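Local coordinates for protein AcrH (Aeromonas hydrophila, PDB 3WXX) that acts as the type III secretion chaperone of the translocator AopB, binding it in a complex, probably to keep it stable before secretion, at the interface of chains A and B. Numbering follows the deposited sequence. Chains: chain A, AcrH; chain B, AopB.

Contact 1: the interface of chains A and B. Residues chain A 30, 34, 37-38, 49, 64-65, 68; chain B 1, 4, 6.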
ATOM      1  N   TYR A  30     -11.960  -9.148  -7.018  1.00 49.33           N
ATOM      2  CA  TYR A  30     -12.005  -7.717  -7.300  1.00 49.00           C
ATOM      3  C   TYR A  30     -13.445  -7.328  -7.541  1.00 51.66           C
ATOM      4  O   TYR A  30     -13.924  -6.341  -6.991  1.00 46.49           O
ATOM      5  CB  TYR A  30     -11.142  -7.320  -8.506  1.00 52.25           C
ATOM      6  CG  TYR A  30     -11.272  -5.854  -8.887  1.00 54.00           C
ATOM      7  CD1 TYR A  30     -10.693  -4.853  -8.103  1.00 55.98           C
ATOM      8  CD2 TYR A  30     -11.996  -5.457  -9.993  1.00 48.60           C
ATOM      9  CE1 TYR A  30     -10.835  -3.517  -8.423  1.00 50.89           C
ATOM     10  CE2 TYR A  30     -12.156  -4.113 -10.310  1.00 47.08           C
ATOM     11  CZ  TYR A  30     -11.565  -3.152  -9.528  1.00 48.43           C
ATOM     12  OH  TYR A  30     -11.704  -1.816  -9.853  1.00 50.78           O
ATOM     13  N   PHE A  34     -15.459  -4.535  -5.735  1.00 40.41           N
ATOM     14  CA  PHE A  34     -16.014  -3.445  -6.515  1.00 47.42           C
ATOM     15  C   PHE A  34     -17.554  -3.278  -6.366  1.00 54.62           C
ATOM     16  O   PHE A  34     -18.069  -2.143  -6.316  1.00 52.58           O
ATOM     17  CB  PHE A  34     -15.673  -3.704  -7.970  1.00 52.46           C
ATOM     18  CG  PHE A  34     -16.328  -2.782  -8.915  1.00 53.00           C
ATOM     19  CD1 PHE A  34     -17.588  -3.050  -9.367  1.00 57.39           C
ATOM     20  CD2 PHE A  34     -15.671  -1.658  -9.377  1.00 59.41           C
ATOM     21  CE1 PHE A  34     -18.195  -2.208 -10.276  1.00 68.11           C
ATOM     22  CE2 PHE A  34     -16.267  -0.809 -10.293  1.00 66.54           C
ATOM     23  CZ  PHE A  34     -17.538  -1.092 -10.750  1.00 67.03           C
ATOM     24  N   TYR A  37     -18.367  -2.028  -2.783  1.00 62.76           N
ATOM     25  CA  TYR A  37     -18.054  -0.621  -2.605  1.00 56.65           C
ATOM     26  C   TYR A  37     -19.206   0.184  -3.170  1.00 58.25           C
ATOM     27  O   TYR A  37     -19.687   1.109  -2.520  1.00 59.40           O
ATOM     28  CB  TYR A  37     -16.729  -0.263  -3.282  1.00 51.08           C
ATOM     29  CG  TYR A  37     -16.479   1.206  -3.449  1.00 43.60           C
ATOM     30  CD1 TYR A  37     -16.136   1.985  -2.373  1.00 40.90           C
ATOM     31  CD2 TYR A  37     -16.593   1.821  -4.684  1.00 44.13           C
ATOM     32  CE1 TYR A  37     -15.917   3.334  -2.500  1.00 40.62           C
ATOM     33  CE2 TYR A  37     -16.365   3.186  -4.823  1.00 45.95           C
ATOM     34  CZ  TYR A  37     -16.021   3.941  -3.731  1.00 43.46           C
ATOM     35  OH  TYR A  37     -15.766   5.300  -3.846  1.00 41.94           O
ATOM     36  N   HIS A  38     -19.657  -0.162  -4.375  1.00 58.87           N
ATOM     37  CA  HIS A  38     -20.747   0.589  -5.009  1.00 60.46           C
ATOM     38  C   HIS A  38     -22.098   0.354  -4.288  1.00 61.68           C
ATOM     39  O   HIS A  38     -22.992   1.202  -4.339  1.00 67.18           O
ATOM     40  CB  HIS A  38     -20.800   0.304  -6.513  1.00 55.91           C
ATOM     41  CG  HIS A  38     -19.751   1.024  -7.297  1.00 58.00           C
ATOM     42  ND1 HIS A  38     -19.673   2.396  -7.334  1.00 59.23           N
ATOM     43  CD2 HIS A  38     -18.746   0.570  -8.089  1.00 60.83           C
ATOM     44  CE1 HIS A  38     -18.660   2.762  -8.109  1.00 58.46           C
ATOM     45  NE2 HIS A  38     -18.075   1.673  -8.571  1.00 54.31           N
ATOM     46  N   PHE A  49     -10.636  -5.489  -0.310  1.00 47.81           N
ATOM     47  CA  PHE A  49      -9.436  -4.854  -0.847  1.00 47.11           C
ATOM     48  C   PHE A  49      -8.163  -5.104  -0.008  1.00 49.09           C
ATOM     49  O   PHE A  49      -7.064  -5.214  -0.575  1.00 50.53           O
ATOM     50  CB  PHE A  49      -9.686  -3.385  -1.127  1.00 42.75           C
ATOM     51  CG  PHE A  49     -10.494  -3.180  -2.366  1.00 40.30           C
ATOM     52  CD1 PHE A  49      -9.924  -3.397  -3.605  1.00 41.10           C
ATOM     53  CD2 PHE A  49     -11.812  -2.830  -2.298  1.00 39.68           C
ATOM     54  CE1 PHE A  49     -10.657  -3.266  -4.758  1.00 39.17           C
ATOM     55  CE2 PHE A  49     -12.557  -2.684  -3.452  1.00 40.41           C
ATOM     56  CZ  PHE A  49     -11.980  -2.911  -4.681  1.00 41.38           C
ATOM     57  N   LEU A  64      -6.204   1.503  -5.138  1.00 41.00           N
ATOM     58  CA  LEU A  64      -7.231   2.495  -5.375  1.00 43.00           C
ATOM     59  C   LEU A  64      -8.498   2.106  -4.590  1.00 43.38           C
ATOM     60  O   LEU A  64      -9.094   2.924  -3.887  1.00 41.53           O
ATOM     61  CB  LEU A  64      -7.523   2.611  -6.882  1.00 39.69           C
ATOM     62  CG  LEU A  64      -8.564   3.668  -7.212  1.00 38.72           C
ATOM     63  CD1 LEU A  64      -8.065   5.057  -6.878  1.00 40.93           C
ATOM     64  CD2 LEU A  64      -8.894   3.591  -8.674  1.00 40.83           C
ATOM     65  N   GLY A  65      -8.907   0.840  -4.721  1.00 45.90           N
ATOM     66  CA  GLY A  65     -10.107   0.360  -4.022  1.00 43.85           C
ATOM     67  C   GLY A  65      -9.965   0.473  -2.515  1.00 38.95           C
ATOM     68  O   GLY A  65     -10.826   1.061  -1.827  1.00 35.34           O
ATOM     69  N   ALA A  68     -10.369   4.104  -1.642  1.00 39.21           N
ATOM     70  CA  ALA A  68     -11.719   4.574  -1.776  1.00 39.34           C
ATOM     71  C   ALA A  68     -12.588   4.085  -0.605  1.00 44.95           C
ATOM     72  O   ALA A  68     -13.387   4.846  -0.104  1.00 50.91           O
ATOM     73  CB  ALA A  68     -12.290   4.118  -3.091  1.00 40.55           C
TER
ATOM     74  N   GLY B   1     -20.602   4.095  -2.303  1.00 90.27           N
ATOM     75  CA  GLY B   1     -19.449   5.010  -2.519  1.00 96.27           C
ATOM     76  C   GLY B   1     -19.451   5.508  -3.944  1.00104.34           C
ATOM     77  O   GLY B   1     -19.123   4.763  -4.861  1.00111.79           O
ATOM     78  N   VAL B   4     -15.240   7.615  -5.650  1.00 55.41           N
ATOM     79  CA  VAL B   4     -14.159   7.150  -6.521  1.00 53.27           C
ATOM     80  C   VAL B   4     -14.639   6.222  -7.624  1.00 53.10           C
ATOM     81  O   VAL B   4     -15.417   5.281  -7.387  1.00 62.90           O
ATOM     82  CB  VAL B   4     -12.986   6.496  -5.737  1.00 47.70           C
ATOM     83  CG1 VAL B   4     -11.803   6.235  -6.656  1.00 43.28           C
ATOM     84  CG2 VAL B   4     -12.545   7.404  -4.598  1.00 47.30           C
ATOM     85  N   LEU B   6     -13.718   3.392  -9.642  1.00 44.52           N
ATOM     86  CA  LEU B   6     -12.808   2.264  -9.744  1.00 47.00           C
ATOM     87  C   LEU B   6     -12.925   1.675 -11.137  1.00 49.62           C
ATOM     88  O   LEU B   6     -14.027   1.658 -11.706  1.00 51.60           O
ATOM     89  CB  LEU B   6     -13.211   1.190  -8.749  1.00 50.58           C
ATOM     90  CG  LEU B   6     -13.400   1.643  -7.323  1.00 47.85           C
ATOM     91  CD1 LEU B   6     -13.889   0.456  -6.526  1.00 48.82           C
ATOM     92  CD2 LEU B   6     -12.084   2.157  -6.766  1.00 50.30           C
TER
HETATM   93  O   HOH W   1     -16.591   2.756 -10.483  1.00 52.38           O
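B:Leu6 sinks its side chain among A:Tyr30, A:Phe34, A:Tyr37, A:Leu64 and A:Gly65, and it buries more surface than any other residue of this patch, 109 Å². It belongs to an extended segment at the start of the deposited AopB chain, with valine and leucine placed as in the PxLxxP-like motif by which translocators enter the groove of tetratricopeptide-repeat chaperones. Its CG stands anti to its own carbonyl carbon (chi1 -52°), which turns the branch in between the A:Tyr37 ring and A:Gly65. CD1 reaches the A:Tyr37 ring at CD2, 3.5 Å away, while CD2 lies 3.8 Å from CA of A:Gly65, the glycine whose CA also lies over the A:Phe49 ring. A:Phe34 slides past B:Leu6 in the opposite direction and turns its ring edge toward the B:Leu6 carbonyl. That carbonyl O also meets a water at 3.0 Å, which is held in turn by A:His38 NE2 in the plane of the imidazole. B:Val4 sets CG2 against CB of A:Ala68 at 3.6 Å and CG1 against A:Leu64. Its backbone N donates to the phenolic OH of A:Tyr37 over 3.0 Å, with 152° at the hydrogen. B:Gly1 packs beside the same ring and gives its N to the A:Tyr37 carbonyl O at 3.1 Å. One tyrosine thus grips the extended segment at two backbone positions while apolar side chains take its valine and leucine, fixing the translocator's N-terminal segment in the chaperone groove.

Contact 2: the interface of chains A and B. Residues chain A 19, 21, 25-26, 29, 55; chain B 24, 28, 31-32.
Both methyls of B:Leu28 point into a hydrophobic cluster of the chaperone formed by A:Val21, A:Thr25, A:Leu29 and A:Leu55. Here helix 24-42 of AopB, a member of the SctE/SipB/YopB family, lies against the tetratricopeptide-type helices 23-38 and 42-55 of AcrH and the loop that leads into the first of them. With CG anti to its backbone N (chi1 -172°), B:Leu28 projects its branch toward chain A. CD1 meets CG2 of A:Val21 tip to tip at 3.5 Å. CD2 touches the methyl CG2 of A:Thr25 at 3.6 Å and CD2 of A:Leu29 at 3.7 Å, while CG rests on CD1 of A:Leu55. One turn further along, the methyl CB of B:Ala32 sits 3.6 Å from CG of A:Leu55, so this leucine is touched by two successive turns of the AopB helix. At the other end B:Glu24 runs about at a right angle to A:Thr25, its carboxylate OE2 resting 3.4 Å from the threonine methyl CG2, a van der Waals contact like the rest of the patch. B:Thr31 extends its methyl toward the amide end of A:Asn19, tip to tip. Behind this first shell, A:Leu26 barely reaches AopB but backs its neighbours: its CD1 packs 3.8 Å from CG1 of A:Val21 and 3.9 Å from CD1 of A:Leu55, supporting two walls of the B:Leu28 site from behind.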
ATOM      1  N   ASN A  19       0.624 -19.119  -3.932  1.00 62.62           N
ATOM      2  CA  ASN A  19      -0.470 -20.045  -3.623  1.00 65.95           C
ATOM      3  C   ASN A  19      -1.238 -20.536  -4.864  1.00 65.62           C
ATOM      4  O   ASN A  19      -2.393 -20.934  -4.765  1.00 57.76           O
ATOM      5  CB  ASN A  19      -1.414 -19.387  -2.616  1.00 65.24           C
ATOM      6  CG  ASN A  19      -0.775 -19.234  -1.258  1.00 74.20           C
ATOM      7  OD1 ASN A  19      -0.015 -18.311  -1.011  1.00 86.08           O
ATOM      8  ND2 ASN A  19      -1.064 -20.159  -0.374  1.00 87.13           N
ATOM      9  N   VAL A  21      -2.807 -18.916  -7.165  1.00 59.93           N
ATOM     10  CA  VAL A  21      -4.105 -18.259  -7.318  1.00 59.52           C
ATOM     11  C   VAL A  21      -4.202 -17.694  -8.735  1.00 62.31           C
ATOM     12  O   VAL A  21      -3.309 -16.997  -9.178  1.00 73.77           O
ATOM     13  CB  VAL A  21      -4.301 -17.159  -6.276  1.00 51.61           C
ATOM     14  CG1 VAL A  21      -5.544 -16.366  -6.583  1.00 59.45           C
ATOM     15  CG2 VAL A  21      -4.413 -17.761  -4.902  1.00 50.93           C
ATOM     16  N   THR A  25      -9.492 -16.017 -10.560  1.00 63.60           N
ATOM     17  CA  THR A  25     -10.035 -16.045  -9.191  1.00 68.12           C
ATOM     18  C   THR A  25      -9.866 -14.671  -8.524  1.00 67.21           C
ATOM     19  O   THR A  25     -10.743 -14.192  -7.778  1.00 64.25           O
ATOM     20  CB  THR A  25      -9.378 -17.108  -8.300  1.00 72.00           C
ATOM     21  OG1 THR A  25      -9.404 -18.386  -8.949  1.00 78.67           O
ATOM     22  CG2 THR A  25     -10.130 -17.216  -6.983  1.00 70.02           C
ATOM     23  N   LEU A  26      -8.727 -14.041  -8.797  1.00 66.28           N
ATOM     24  CA  LEU A  26      -8.409 -12.736  -8.228  1.00 60.47           C
ATOM     25  C   LEU A  26      -9.386 -11.706  -8.769  1.00 60.27           C
ATOM     26  O   LEU A  26      -9.921 -10.879  -8.020  1.00 48.69           O
ATOM     27  CB  LEU A  26      -6.990 -12.352  -8.601  1.00 61.20           C
ATOM     28  CG  LEU A  26      -6.113 -11.739  -7.524  1.00 59.89           C
ATOM     29  CD1 LEU A  26      -6.021 -12.604  -6.279  1.00 63.21           C
ATOM     30  CD2 LEU A  26      -4.729 -11.546  -8.095  1.00 58.02           C
ATOM     31  N   LEU A  29     -12.681 -11.891  -7.021  1.00 53.96           N
ATOM     32  CA  LEU A  29     -12.598 -11.175  -5.764  1.00 53.78           C
ATOM     33  C   LEU A  29     -12.583  -9.647  -5.946  1.00 50.72           C
ATOM     34  O   LEU A  29     -13.140  -8.932  -5.112  1.00 52.51           O
ATOM     35  CB  LEU A  29     -11.367 -11.647  -5.015  1.00 53.91           C
ATOM     36  CG  LEU A  29     -11.136 -11.128  -3.620  1.00 58.31           C
ATOM     37  CD1 LEU A  29     -12.315 -11.405  -2.720  1.00 59.00           C
ATOM     38  CD2 LEU A  29      -9.897 -11.815  -3.080  1.00 64.00           C
ATOM     39  N   LEU A  55      -2.594 -10.145  -1.617  1.00 47.51           N
ATOM     40  CA  LEU A  55      -2.437 -11.189  -2.646  1.00 46.59           C
ATOM     41  C   LEU A  55      -1.598 -10.736  -3.817  1.00 44.56           C
ATOM     42  O   LEU A  55      -0.796 -11.504  -4.324  1.00 46.29           O
ATOM     43  CB  LEU A  55      -3.807 -11.678  -3.141  1.00 48.45           C
ATOM     44  CG  LEU A  55      -4.528 -12.538  -2.098  1.00 47.94           C
ATOM     45  CD1 LEU A  55      -6.006 -12.657  -2.379  1.00 46.51           C
ATOM     46  CD2 LEU A  55      -3.886 -13.909  -2.014  1.00 48.08           C
TER
ATOM     47  N   GLU B  24     -15.475 -20.198  -2.408  1.00115.34           N
ATOM     48  CA  GLU B  24     -14.052 -20.196  -2.790  1.00106.83           C
ATOM     49  C   GLU B  24     -13.364 -18.848  -2.497  1.00103.22           C
ATOM     50  O   GLU B  24     -12.166 -18.805  -2.240  1.00100.16           O
ATOM     51  CB  GLU B  24     -13.906 -20.527  -4.285  1.00105.24           C
ATOM     52  CG  GLU B  24     -12.508 -20.964  -4.718  1.00103.26           C
ATOM     53  CD  GLU B  24     -12.206 -20.659  -6.184  1.00109.11           C
ATOM     54  OE1 GLU B  24     -13.141 -20.593  -7.010  1.00119.32           O
ATOM     55  OE2 GLU B  24     -11.023 -20.471  -6.526  1.00109.28           O
ATOM     56  N   LEU B  28     -10.059 -17.923  -0.268  1.00 83.75           N
ATOM     57  CA  LEU B  28      -9.025 -16.991  -0.742  1.00 77.55           C
ATOM     58  C   LEU B  28      -8.775 -15.812   0.189  1.00 69.94           C
ATOM     59  O   LEU B  28      -7.638 -15.391   0.359  1.00 76.62           O
ATOM     60  CB  LEU B  28      -9.411 -16.451  -2.113  1.00 77.08           C
ATOM     61  CG  LEU B  28      -8.360 -15.623  -2.840  1.00 78.78           C
ATOM     62  CD1 LEU B  28      -7.048 -16.382  -2.990  1.00 80.80           C
ATOM     63  CD2 LEU B  28      -8.888 -15.209  -4.201  1.00 78.35           C
ATOM     64  N   THR B  31      -6.890 -17.398   3.105  1.00 68.46           N
ATOM     65  CA  THR B  31      -5.520 -17.591   2.639  1.00 73.49           C
ATOM     66  C   THR B  31      -4.724 -16.310   2.862  1.00 76.14           C
ATOM     67  O   THR B  31      -3.644 -16.317   3.453  1.00 86.94           O
ATOM     68  CB  THR B  31      -5.485 -17.916   1.125  1.00 80.90           C
ATOM     69  OG1 THR B  31      -6.205 -19.128   0.857  1.00 81.31           O
ATOM     70  CG2 THR B  31      -4.041 -18.045   0.599  1.00 83.92           C
ATOM     71  N   ALA B  32      -5.286 -15.203   2.397  1.00 75.59           N
ATOM     72  CA  ALA B  32      -4.591 -13.925   2.350  1.00 68.45           C
ATOM     73  C   ALA B  32      -4.385 -13.313   3.730  1.00 63.27           C
ATOM     74  O   ALA B  32      -3.355 -12.678   3.977  1.00 67.92           O
ATOM     75  CB  ALA B  32      -5.344 -12.962   1.425  1.00 67.75           C
TER

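Contact 3: the interface of chains A and B. Residues chain A 58-59, 89; chain B 93, 97, 100.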
ATOM      1  N   TYR A  58       1.402  -5.363  -6.001  1.00 41.97           N
ATOM      2  CA  TYR A  58       1.802  -4.477  -7.117  1.00 47.37           C
ATOM      3  C   TYR A  58       0.628  -3.921  -7.942  1.00 48.65           C
ATOM      4  O   TYR A  58       0.859  -3.030  -8.719  1.00 48.44           O
ATOM      5  CB  TYR A  58       2.842  -5.143  -8.030  1.00 41.05           C
ATOM      6  CG  TYR A  58       4.111  -5.605  -7.313  1.00 42.32           C
ATOM      7  CD1 TYR A  58       5.178  -4.727  -7.047  1.00 43.72           C
ATOM      8  CD2 TYR A  58       4.253  -6.932  -6.924  1.00 39.90           C
ATOM      9  CE1 TYR A  58       6.339  -5.177  -6.380  1.00 45.49           C
ATOM     10  CE2 TYR A  58       5.385  -7.394  -6.284  1.00 42.29           C
ATOM     11  CZ  TYR A  58       6.436  -6.526  -6.000  1.00 46.53           C
ATOM     12  OH  TYR A  58       7.520  -7.074  -5.336  1.00 46.95           O
ATOM     13  N   GLU A  59      -0.612  -4.379  -7.721  1.00 54.09           N
ATOM     14  CA  GLU A  59      -1.806  -3.829  -8.423  1.00 52.00           C
ATOM     15  C   GLU A  59      -2.293  -2.505  -7.864  1.00 48.80           C
ATOM     16  O   GLU A  59      -2.961  -2.485  -6.824  1.00 46.76           O
ATOM     17  CB  GLU A  59      -3.020  -4.748  -8.287  1.00 56.30           C
ATOM     18  CG  GLU A  59      -3.162  -5.819  -9.321  1.00 61.50           C
ATOM     19  CD  GLU A  59      -3.259  -5.292 -10.713  1.00 55.42           C
ATOM     20  OE1 GLU A  59      -4.359  -4.919 -11.111  1.00 55.57           O
ATOM     21  OE2 GLU A  59      -2.236  -5.283 -11.413  1.00 69.87           O
HETATM   22  N   MSE A  89       2.811   2.655  -7.792  1.00 36.28           N
HETATM   23  CA  MSE A  89       2.664   1.506  -8.685  1.00 43.05           C
HETATM   24  C   MSE A  89       2.065   1.882 -10.014  1.00 45.92           C
HETATM   25  O   MSE A  89       1.979   1.058 -10.919  1.00 47.44           O
HETATM   26  CB  MSE A  89       1.752   0.436  -8.058  1.00 45.87           C
HETATM   27  CG  MSE A  89       2.268  -0.107  -6.733  1.00 46.96           C
HETATM   28 SE   MSE A  89       3.963  -1.082  -7.025  1.00 60.11          SE
HETATM   29  CE  MSE A  89       5.314   0.266  -6.558  1.00 50.78           C
TER
ATOM     30  N   LYS B  93       4.330 -11.061 -15.558  1.00 64.99           N
ATOM     31  CA  LYS B  93       3.962 -10.236 -14.399  1.00 67.83           C
ATOM     32  C   LYS B  93       5.183  -9.841 -13.574  1.00 63.02           C
ATOM     33  O   LYS B  93       5.320  -8.681 -13.159  1.00 59.41           O
ATOM     34  CB  LYS B  93       2.938 -10.938 -13.511  1.00 71.77           C
ATOM     35  CG  LYS B  93       1.490 -10.644 -13.858  1.00 79.13           C
ATOM     36  CD  LYS B  93       0.703 -10.392 -12.595  1.00 86.27           C
ATOM     37  CE  LYS B  93      -0.797 -10.326 -12.840  1.00 94.59           C
ATOM     38  NZ  LYS B  93      -1.088  -9.057 -13.550  1.00107.17           N
ATOM     39  N   ASN B  97       6.236  -6.063 -12.521  1.00 52.50           N
ATOM     40  CA  ASN B  97       6.456  -5.649 -11.167  1.00 52.70           C
ATOM     41  C   ASN B  97       7.838  -5.088 -10.987  1.00 48.47           C
ATOM     42  O   ASN B  97       8.012  -4.061 -10.291  1.00 56.10           O
ATOM     43  CB  ASN B  97       6.178  -6.836 -10.214  1.00 50.93           C
ATOM     44  CG  ASN B  97       4.737  -7.301 -10.283  1.00 45.43           C
ATOM     45  OD1 ASN B  97       3.884  -6.654 -10.926  1.00 47.47           O
ATOM     46  ND2 ASN B  97       4.462  -8.433  -9.682  1.00 44.34           N
ATOM     47  N   LYS B 100       7.693  -1.576 -12.455  1.00 46.94           N
ATOM     48  CA  LYS B 100       7.005  -0.668 -11.507  1.00 40.09           C
ATOM     49  C   LYS B 100       7.969  -0.176 -10.441  1.00 41.22           C
ATOM     50  O   LYS B 100       7.961   1.005 -10.068  1.00 38.36           O
ATOM     51  CB  LYS B 100       5.830  -1.385 -10.847  1.00 42.09           C
ATOM     52  CG  LYS B 100       4.634  -1.604 -11.777  1.00 44.16           C
ATOM     53  CD  LYS B 100       3.589  -2.476 -11.111  1.00 44.39           C
ATOM     54  CE  LYS B 100       2.426  -2.753 -12.036  1.00 48.25           C
ATOM     55  NZ  LYS B 100       1.767  -4.016 -11.585  1.00 52.92           N
TER
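Helix 91-113 of AopB, from the SctE/SipB/YopB translocator family, runs past the AcrH loop between helices 42-55 and 60-72 and past the C-terminal end of helix 76-89, two bends in the helical-repeat scaffold of the chaperone. A:Tyr58 and B:Asn97 stack, the amide over the CG-CD2 side of the ring. CG of B:Asn97 lies anti to the carbonyl carbon (chi1 -62°), which lays the amide along the tyrosine ring, the two planes 20° apart. Its CB sits over the middle of that ring, 3.7 Å from the centroid, in a CH-pi contact. Alongside, the extended chain of B:Lys100 carries its amine nitrogen NZ to the backbone O of A:Tyr58 at 3.2 Å. The C=O...N angle is 114° and the nitrogen stands well above the carbonyl plane, so the bond misses the lone-pair directions. A weak second bond, from B:Lys100 NZ to OD1 of B:Asn97 at 3.4 Å, may tie the lysine to the stacked amide. The methylenes of B:Lys100 pass the carbonyl of A:Met89, a selenomethionine, with CG 3.9 Å from its O. The carboxylate of A:Glu59 lies nearby, OE2 being 4.2 Å from NZ of B:Lys100; this is too long for a salt bridge but may steady the lysine's charge.

Contact 4: the interface of chains A and B. Residues chain A 11-13; chain B 87, 94, 98.
At A:Asp11 helix 3-11 of the chaperone ends, and A:Gly12 turns the chain away with a positive phi of 117°, a glycine helix cap that presents the A:Asp11 carbonyl to AopB. The partner surface is the N-terminal part of helix 91-113 and the preceding helix 80-89 of this YopB-family translocator, in a stretch predicted to form a coiled coil. B:Gln98 sends out an extended side chain whose amide NE2 donates to the A:Asp11 backbone O at 2.8 Å. The bond is nearly straight and well aimed: the donor nitrogen lies in the carbonyl plane, on a lone pair, and the oxygen lies close to the plane of the glutamine amide. B:Ile94, one turn earlier, comes up to the same oxygen with its methyl CG2, at 3.5 Å, and its CG1 faces A:Gly12 and A:Gly13 more distantly. The carboxylate of A:Asp11 forms a salt bridge with B:Arg87, NH1 lying 2.7 Å from OD2. OD2 uses its anti lone pair, the one turned away from the other oxygen, and the carboxylate and guanidinium planes stand 73° apart, so the pair meets through one oxygen and not as a parallel fork. A weaker bond from B:Arg87 NH2 to the same A:Asp11 OD2 spans 3.4 Å. The arginine chain bends at its third torsion (chi3 -85°), swinging the guanidinium toward the aspartate.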
ATOM      1  N   ASP A  11      12.330 -10.458  -6.140  1.00 56.21           N
ATOM      2  CA  ASP A  11      12.323 -10.258  -7.577  1.00 56.96           C
ATOM      3  C   ASP A  11      10.960  -9.816  -8.039  1.00 52.12           C
ATOM      4  O   ASP A  11      10.793  -9.412  -9.196  1.00 54.77           O
ATOM      5  CB  ASP A  11      12.725 -11.547  -8.323  1.00 60.42           C
ATOM      6  CG  ASP A  11      14.214 -11.891  -8.160  1.00 60.83           C
ATOM      7  OD1 ASP A  11      14.991 -10.992  -7.750  1.00 54.23           O
ATOM      8  OD2 ASP A  11      14.578 -13.073  -8.401  1.00 52.22           O
ATOM      9  N   GLY A  12       9.981  -9.881  -7.157  1.00 42.37           N
ATOM     10  CA  GLY A  12       8.690  -9.311  -7.487  1.00 41.11           C
ATOM     11  C   GLY A  12       7.594 -10.340  -7.538  1.00 41.66           C
ATOM     12  O   GLY A  12       6.484 -10.044  -7.973  1.00 37.13           O
ATOM     13  N   GLY A  13       7.870 -11.539  -7.044  1.00 39.48           N
ATOM     14  CA  GLY A  13       6.796 -12.463  -6.815  1.00 44.76           C
ATOM     15  C   GLY A  13       5.849 -11.989  -5.708  1.00 48.20           C
ATOM     16  O   GLY A  13       6.220 -11.185  -4.808  1.00 57.53           O
TER
ATOM     17  N   ARG B  87       7.848 -19.203 -11.115  1.00 64.53           N
ATOM     18  CA  ARG B  87       8.580 -18.092 -11.616  1.00 67.24           C
ATOM     19  C   ARG B  87       8.482 -18.057 -13.144  1.00 66.34           C
ATOM     20  O   ARG B  87       8.284 -16.989 -13.719  1.00 66.98           O
ATOM     21  CB  ARG B  87      10.018 -18.184 -11.113  1.00 62.98           C
ATOM     22  CG  ARG B  87      10.832 -16.941 -11.285  1.00 59.77           C
ATOM     23  CD  ARG B  87      12.274 -17.251 -10.942  1.00 64.89           C
ATOM     24  NE  ARG B  87      12.556 -17.156  -9.509  1.00 62.81           N
ATOM     25  CZ  ARG B  87      12.953 -16.039  -8.907  1.00 59.73           C
ATOM     26  NH1 ARG B  87      13.083 -14.918  -9.623  1.00 54.95           N
ATOM     27  NH2 ARG B  87      13.218 -16.030  -7.596  1.00 55.71           N
ATOM     28  N   ILE B  94       6.096 -10.784 -13.382  1.00 57.50           N
ATOM     29  CA  ILE B  94       7.272 -10.503 -12.574  1.00 57.31           C
ATOM     30  C   ILE B  94       8.099  -9.378 -13.161  1.00 53.24           C
ATOM     31  O   ILE B  94       8.567  -8.489 -12.427  1.00 50.83           O
ATOM     32  CB  ILE B  94       8.114 -11.765 -12.325  1.00 52.93           C
ATOM     33  CG1 ILE B  94       7.338 -12.662 -11.342  1.00 50.60           C
ATOM     34  CG2 ILE B  94       9.476 -11.409 -11.748  1.00 48.15           C
ATOM     35  CD1 ILE B  94       8.035 -13.957 -11.032  1.00 51.78           C
ATOM     36  N   GLN B  98       8.845  -5.754 -11.550  1.00 44.06           N
ATOM     37  CA  GLN B  98      10.208  -5.173 -11.499  1.00 45.12           C
ATOM     38  C   GLN B  98      10.205  -3.769 -12.114  1.00 43.12           C
ATOM     39  O   GLN B  98      10.742  -2.850 -11.526  1.00 45.06           O
ATOM     40  CB  GLN B  98      11.230  -6.062 -12.179  1.00 46.65           C
ATOM     41  CG  GLN B  98      11.628  -7.254 -11.334  1.00 52.40           C
ATOM     42  CD  GLN B  98      12.355  -8.362 -12.110  1.00 58.46           C
ATOM     43  OE1 GLN B  98      12.881  -8.133 -13.208  1.00 60.53           O
ATOM     44  NE2 GLN B  98      12.403  -9.569 -11.523  1.00 54.76           N
TER

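Contacts 3 and 4 are neighbours, their C-alpha centres about 9 Å apart, and both use helix 91-113 of AopB. Contact 1 lies about 18 Å from contact 2, 19 Å from contact 3 and 26 Å from contact 4, and is made by the extended N-terminal segment of AopB. Helix 23-38 of AcrH serves contacts 1 and 2, as does helix 42-55, so one helical pair receives both the segment and helix 24-42. AopB therefore meets AcrH with separate parts of its chain, from the chaperone groove to the N-terminal helix, consistent with extensive engagement of the translocator before assembly.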